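Local coordinates for envelopment polyprotein (Bovine Schmallenberg virus BH80/Germany/2011, PDB 7A56), which forms the class II fusion glycoprotein Gc, here in its postfusion trimer, which probably merges the viral and host membranes during virus entry, at residues 88-102 and 338-350. Numbering follows the deposited sequence.
Sequences GINIAMPNGESLFSI and YKIMLGDFDYNAY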
loop_
_atom_site.group_PDB
_atom_site.type_symbol
_atom_site.label_atom_id
_atom_site.label_comp_id
_atom_site.label_asym_id
_atom_site.label_seq_id
_atom_site.Cartn_x
_atom_site.Cartn_y
_atom_site.Cartn_z
ATOM N N GLY A 88 -8.595 17.465 -26.794
ATOM C CA GLY A 88 -8.927 18.613 -27.637
ATOM C C GLY A 88 -10.423 18.816 -27.751
ATOM O O GLY A 88 -11.179 17.845 -27.791
ATOM N N ILE A 89 -10.849 20.081 -27.754
ATOM C CA ILE A 89 -12.238 20.466 -28.037
ATOM C C ILE A 89 -12.207 21.480 -29.142
ATOM O O ILE A 89 -11.604 22.546 -28.992
ATOM C CB ILE A 89 -12.982 21.048 -26.828
ATOM C CG1 ILE A 89 -12.959 20.064 -25.659
ATOM C CG2 ILE A 89 -14.467 21.424 -27.209
ATOM C CD1 ILE A 89 -13.993 18.953 -25.790
ATOM N N ASN A 90 -12.906 21.179 -30.232
ATOM C CA ASN A 90 -13.102 22.118 -31.324
ATOM C C ASN A 90 -14.394 22.929 -31.142
ATOM O O ASN A 90 -15.453 22.384 -30.795
ATOM C CB ASN A 90 -13.114 21.334 -32.630
ATOM C CG ASN A 90 -13.334 22.208 -33.829
ATOM O OD1 ASN A 90 -12.531 23.105 -34.118
ATOM N ND2 ASN A 90 -14.406 21.934 -34.565
ATOM N N ILE A 91 -14.259 24.247 -31.285
ATOM C CA ILE A 91 -15.341 25.213 -31.180
ATOM C C ILE A 91 -15.729 25.612 -32.598
ATOM O O ILE A 91 -14.862 26.065 -33.380
ATOM C CB ILE A 91 -14.916 26.459 -30.385
ATOM C CG1 ILE A 91 -14.100 26.078 -29.117
ATOM C CG2 ILE A 91 -16.160 27.264 -30.053
ATOM C CD1 ILE A 91 -14.913 25.192 -28.200
ATOM N N ALA A 92 -17.034 25.528 -32.886
ATOM C CA ALA A 92 -17.558 25.837 -34.211
ATOM C C ALA A 92 -18.840 26.656 -34.115
ATOM O O ALA A 92 -19.607 26.553 -33.150
ATOM C CB ALA A 92 -17.829 24.535 -34.992
ATOM N N MET A 93 -19.066 27.477 -35.139
ATOM C CA MET A 93 -20.377 28.093 -35.347
ATOM C C MET A 93 -21.463 27.028 -35.395
ATOM O O MET A 93 -21.211 25.920 -35.891
ATOM C CB MET A 93 -20.371 28.882 -36.650
ATOM C CG MET A 93 -19.415 30.042 -36.655
ATOM S SD MET A 93 -19.874 31.311 -35.450
ATOM C CE MET A 93 -21.229 32.106 -36.349
ATOM N N PRO A 94 -22.664 27.312 -34.880
ATOM C CA PRO A 94 -23.776 26.352 -34.974
ATOM C C PRO A 94 -24.072 26.003 -36.424
ATOM O O PRO A 94 -24.212 26.891 -37.268
ATOM C CB PRO A 94 -24.950 27.102 -34.338
ATOM C CG PRO A 94 -24.324 28.141 -33.514
ATOM C CD PRO A 94 -23.074 28.545 -34.192
ATOM N N ASN A 95 -24.160 24.697 -36.698
ATOM C CA ASN A 95 -24.261 24.165 -38.056
ATOM C C ASN A 95 -23.303 24.907 -38.982
ATOM O O ASN A 95 -23.643 25.220 -40.129
ATOM C CB ASN A 95 -25.703 24.274 -38.572
ATOM C CG ASN A 95 -26.751 24.049 -37.472
ATOM O OD1 ASN A 95 -26.662 23.089 -36.688
ATOM N ND2 ASN A 95 -27.745 24.948 -37.406
ATOM N N GLY A 96 -22.106 25.207 -38.487
ATOM C CA GLY A 96 -21.269 26.189 -39.137
ATOM C C GLY A 96 -19.812 25.800 -39.114
ATOM O O GLY A 96 -19.481 24.664 -38.793
ATOM N N GLU A 97 -18.940 26.744 -39.439
ATOM C CA GLU A 97 -17.543 26.429 -39.638
ATOM C C GLU A 97 -16.794 26.399 -38.307
ATOM O O GLU A 97 -17.234 26.975 -37.307
ATOM C CB GLU A 97 -16.907 27.463 -40.547
ATOM C CG GLU A 97 -17.263 28.884 -40.146
ATOM C CD GLU A 97 -16.521 29.892 -41.009
ATOM O OE1 GLU A 97 -15.303 29.680 -41.236
ATOM O OE2 GLU A 97 -17.153 30.868 -41.484
ATOM N N SER A 98 -15.653 25.718 -38.318
ATOM C CA SER A 98 -14.793 25.646 -37.136
ATOM C C SER A 98 -14.130 26.991 -36.856
ATOM O O SER A 98 -13.727 27.704 -37.770
ATOM C CB SER A 98 -13.718 24.567 -37.329
ATOM O OG SER A 98 -14.263 23.266 -37.132
ATOM N N LEU A 99 -14.004 27.332 -35.579
ATOM C CA LEU A 99 -13.466 28.620 -35.165
ATOM C C LEU A 99 -12.114 28.448 -34.491
ATOM O O LEU A 99 -11.107 28.980 -34.975
ATOM C CB LEU A 99 -14.444 29.324 -34.212
ATOM C CG LEU A 99 -15.826 29.754 -34.732
ATOM C CD1 LEU A 99 -16.807 29.783 -33.592
ATOM C CD2 LEU A 99 -15.754 31.134 -35.372
ATOM N N PHE A 100 -12.056 27.710 -33.384
ATOM C CA PHE A 100 -10.747 27.512 -32.757
ATOM C C PHE A 100 -10.845 26.317 -31.834
ATOM O O PHE A 100 -11.905 25.709 -31.702
ATOM C CB PHE A 100 -10.240 28.763 -32.010
ATOM C CG PHE A 100 -11.140 29.217 -30.879
ATOM C CD1 PHE A 100 -12.187 30.085 -31.137
ATOM C CD2 PHE A 100 -10.901 28.813 -29.571
ATOM C CE1 PHE A 100 -13.022 30.513 -30.141
ATOM C CE2 PHE A 100 -11.755 29.217 -28.533
ATOM C CZ PHE A 100 -12.814 30.095 -28.830
ATOM N N SER A 101 -9.736 26.013 -31.149
ATOM C CA SER A 101 -9.678 24.850 -30.282
ATOM C C SER A 101 -9.288 25.259 -28.860
ATOM O O SER A 101 -8.573 26.251 -28.648
ATOM C CB SER A 101 -8.694 23.822 -30.823
ATOM O OG SER A 101 -7.386 24.264 -30.549
ATOM N N ILE A 102 -9.857 24.533 -27.898
ATOM C CA ILE A 102 -9.490 24.601 -26.486
ATOM C C ILE A 102 -8.956 23.229 -26.130
ATOM O O ILE A 102 -9.631 22.221 -26.377
ATOM C CB ILE A 102 -10.698 24.964 -25.604
ATOM C CG1 ILE A 102 -11.243 26.368 -25.965
ATOM C CG2 ILE A 102 -10.365 24.899 -24.140
ATOM C CD1 ILE A 102 -12.498 26.773 -25.175
ATOM N N TYR A 338 -14.428 18.450 -16.704
ATOM C CA TYR A 338 -14.426 19.826 -17.157
ATOM C C TYR A 338 -15.697 20.105 -17.961
ATOM O O TYR A 338 -16.254 19.213 -18.607
ATOM C CB TYR A 338 -13.210 20.162 -18.036
ATOM C CG TYR A 338 -12.980 19.236 -19.255
ATOM C CD1 TYR A 338 -13.576 19.529 -20.480
ATOM C CD2 TYR A 338 -12.164 18.107 -19.178
ATOM C CE1 TYR A 338 -13.368 18.743 -21.600
ATOM C CE2 TYR A 338 -11.915 17.285 -20.311
ATOM C CZ TYR A 338 -12.565 17.636 -21.541
ATOM O OH TYR A 338 -12.350 16.891 -22.691
ATOM N N LYS A 339 -16.102 21.365 -17.917
ATOM C CA LYS A 339 -17.275 21.857 -18.634
ATOM C C LYS A 339 -16.948 23.216 -19.224
ATOM O O LYS A 339 -16.394 24.097 -18.541
ATOM C CB LYS A 339 -18.490 21.912 -17.680
ATOM C CG LYS A 339 -19.858 22.364 -18.384
ATOM C CD LYS A 339 -20.868 22.724 -17.316
ATOM C CE LYS A 339 -22.273 23.188 -17.996
ATOM N NZ LYS A 339 -23.282 23.420 -16.911
ATOM N N ILE A 340 -17.303 23.383 -20.508
ATOM C CA ILE A 340 -17.023 24.594 -21.282
ATOM C C ILE A 340 -18.354 25.096 -21.850
ATOM O O ILE A 340 -19.113 24.305 -22.427
ATOM C CB ILE A 340 -16.038 24.309 -22.434
ATOM C CG1 ILE A 340 -14.656 23.859 -21.901
ATOM C CG2 ILE A 340 -15.928 25.528 -23.395
ATOM C CD1 ILE A 340 -13.943 22.968 -22.954
ATOM N N MET A 341 -18.669 26.365 -21.576
ATOM C CA MET A 341 -19.929 27.028 -21.992
ATOM C C MET A 341 -19.590 28.425 -22.486
ATOM O O MET A 341 -19.434 29.348 -21.672
ATOM C CB MET A 341 -20.883 27.082 -20.804
ATOM C CG MET A 341 -22.311 27.693 -21.122
ATOM S SD MET A 341 -23.430 27.024 -19.863
ATOM C CE MET A 341 -24.966 26.940 -20.801
ATOM N N LEU A 342 -19.503 28.591 -23.818
ATOM C CA LEU A 342 -19.056 29.851 -24.401
ATOM C C LEU A 342 -20.210 30.706 -24.940
ATOM O O LEU A 342 -19.996 31.876 -25.282
ATOM C CB LEU A 342 -18.051 29.579 -25.529
ATOM C CG LEU A 342 -16.876 28.688 -25.129
ATOM C CD1 LEU A 342 -15.802 28.517 -26.242
ATOM C CD2 LEU A 342 -16.210 29.263 -23.902
ATOM N N GLY A 343 -21.396 30.162 -25.047
ATOM C CA GLY A 343 -22.434 30.879 -25.808
ATOM C C GLY A 343 -23.051 29.946 -26.826
ATOM O O GLY A 343 -23.113 28.745 -26.572
ATOM N N ASP A 344 -23.479 30.452 -27.988
ATOM C CA ASP A 344 -24.221 29.652 -28.960
ATOM C C ASP A 344 -23.271 28.996 -29.954
ATOM O O ASP A 344 -23.026 29.492 -31.062
ATOM C CB ASP A 344 -25.257 30.548 -29.657
ATOM C CG ASP A 344 -26.101 29.811 -30.697
ATOM O OD1 ASP A 344 -26.295 28.572 -30.621
ATOM O OD2 ASP A 344 -26.621 30.510 -31.595
ATOM N N PHE A 345 -22.694 27.857 -29.534
ATOM C CA PHE A 345 -21.685 27.173 -30.323
ATOM C C PHE A 345 -21.975 25.680 -30.402
ATOM O O PHE A 345 -22.756 25.133 -29.622
ATOM C CB PHE A 345 -20.294 27.428 -29.726
ATOM C CG PHE A 345 -19.941 28.864 -29.735
ATOM C CD1 PHE A 345 -19.514 29.466 -30.898
ATOM C CD2 PHE A 345 -20.108 29.629 -28.615
ATOM C CE1 PHE A 345 -19.208 30.796 -30.933
ATOM C CE2 PHE A 345 -19.811 30.980 -28.649
ATOM C CZ PHE A 345 -19.339 31.553 -29.803
ATOM N N ASP A 346 -21.350 25.041 -31.390
ATOM C CA ASP A 346 -21.216 23.590 -31.431
ATOM C C ASP A 346 -19.817 23.215 -30.958
ATOM O O ASP A 346 -18.837 23.912 -31.237
ATOM C CB ASP A 346 -21.402 23.019 -32.834
ATOM C CG ASP A 346 -22.841 23.177 -33.374
ATOM O OD1 ASP A 346 -23.818 23.369 -32.597
ATOM O OD2 ASP A 346 -22.965 23.076 -34.617
ATOM N N TYR A 347 -19.725 22.092 -30.277
ATOM C CA TYR A 347 -18.451 21.640 -29.754
ATOM C C TYR A 347 -18.209 20.175 -30.111
ATOM O O TYR A 347 -19.124 19.349 -30.025
ATOM C CB TYR A 347 -18.448 21.758 -28.258
ATOM C CG TYR A 347 -18.925 23.048 -27.666
ATOM C CD1 TYR A 347 -18.031 24.096 -27.414
ATOM C CD2 TYR A 347 -20.242 23.186 -27.217
ATOM C CE1 TYR A 347 -18.453 25.278 -26.782
ATOM C CE2 TYR A 347 -20.678 24.384 -26.629
ATOM C CZ TYR A 347 -19.786 25.418 -26.427
ATOM O OH TYR A 347 -20.196 26.548 -25.798
ATOM N N ASN A 348 -16.980 19.825 -30.471
ATOM C CA ASN A 348 -16.709 18.402 -30.557
ATOM C C ASN A 348 -15.279 18.064 -30.119
ATOM O O ASN A 348 -14.328 18.779 -30.427
ATOM C CB ASN A 348 -16.930 17.878 -31.963
ATOM C CG ASN A 348 -15.892 18.368 -32.919
ATOM O OD1 ASN A 348 -15.937 19.518 -33.345
ATOM N ND2 ASN A 348 -14.921 17.513 -33.250
ATOM N N ALA A 349 -15.130 16.895 -29.528
ATOM C CA ALA A 349 -13.808 16.435 -29.098
ATOM C C ALA A 349 -12.959 16.027 -30.296
ATOM O O ALA A 349 -13.476 15.605 -31.340
ATOM C CB ALA A 349 -13.965 15.252 -28.140
ATOM N N TYR A 350 -11.633 16.105 -30.126
ATOM C CA TYR A 350 -10.717 15.582 -31.131
ATOM C C TYR A 350 -9.407 15.189 -30.454
ATOM O O TYR A 350 -9.121 15.580 -29.306
ATOM C CB TYR A 350 -10.448 16.587 -32.280
ATOM C CG TYR A 350 -9.563 17.733 -31.859
ATOM C CD1 TYR A 350 -10.138 18.924 -31.290
ATOM C CD2 TYR A 350 -8.167 17.638 -31.992
ATOM C CE1 TYR A 350 -9.319 19.965 -30.871
ATOM C CE2 TYR A 350 -7.341 18.646 -31.579
ATOM C CZ TYR A 350 -7.904 19.796 -31.003
ATOM O OH TYR A 350 -7.050 20.783 -30.586
HETATM O O HOH W 1 -12.498 16.279 -25.266
HETATM O O HOH W 2 -26.275 23.896 -33.524
#
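Tyr350 swings its ring back across the strand pair, CG between backbone N and carbonyl carbon (chi1 73°), and covers Gly88: the glycine CA sits 3.8 Å from the ring centroid, a CH-pi contact over one face, while Asn90 N lies in plane at the ring edge. On the same side, Asn90 extends with CG anti to its backbone N (chi1 179°), and its ND2 donates to Asn348 OD1 at 3.1 Å. That bond lies in both amide planes, which stand 70° apart; a second ND2 hydrogen bond, to Ser98 OG, fixes the amide's rotation. One antiparallel ladder pairs Gly88 with Tyr350, Asn90 with Asn348 and Ala92 with Asp346, all hydrogen-bonded pairs; the bond from Gly88 N to Tyr350 O is weak. Asp346 OD2 accepts a hydrogen bond from Asn95 N at 2.9 Å, on the syn side of the carboxylate but well out of its plane, anchoring the backbone at Asn95.

The other side is apolar. Ile91 CD1 approaches the Tyr347 ring at its edge, 3.4 Å from CD1, the two side chains alongside. Leu342 CD1 packs against Ile91 CD1 at 4.0 Å and Ile102 CD1 at 3.9 Å, and Ile340 CD1 meets Ile89 CG1. Tyr347 OH accepts a hydrogen bond from Leu342 N and makes another with Ser73 O, pinning the ring between the layers. Leu99 CD1 and Ile91 CG2 both reach the Phe345 ring obliquely. Across this apolar layer strand 338-343 faces hairpin 88-102, whose Leu99 and Phe100 oppose Ile91 in a classic beta bulge, consistent with the beta sandwich of domain I of class II fusion proteins.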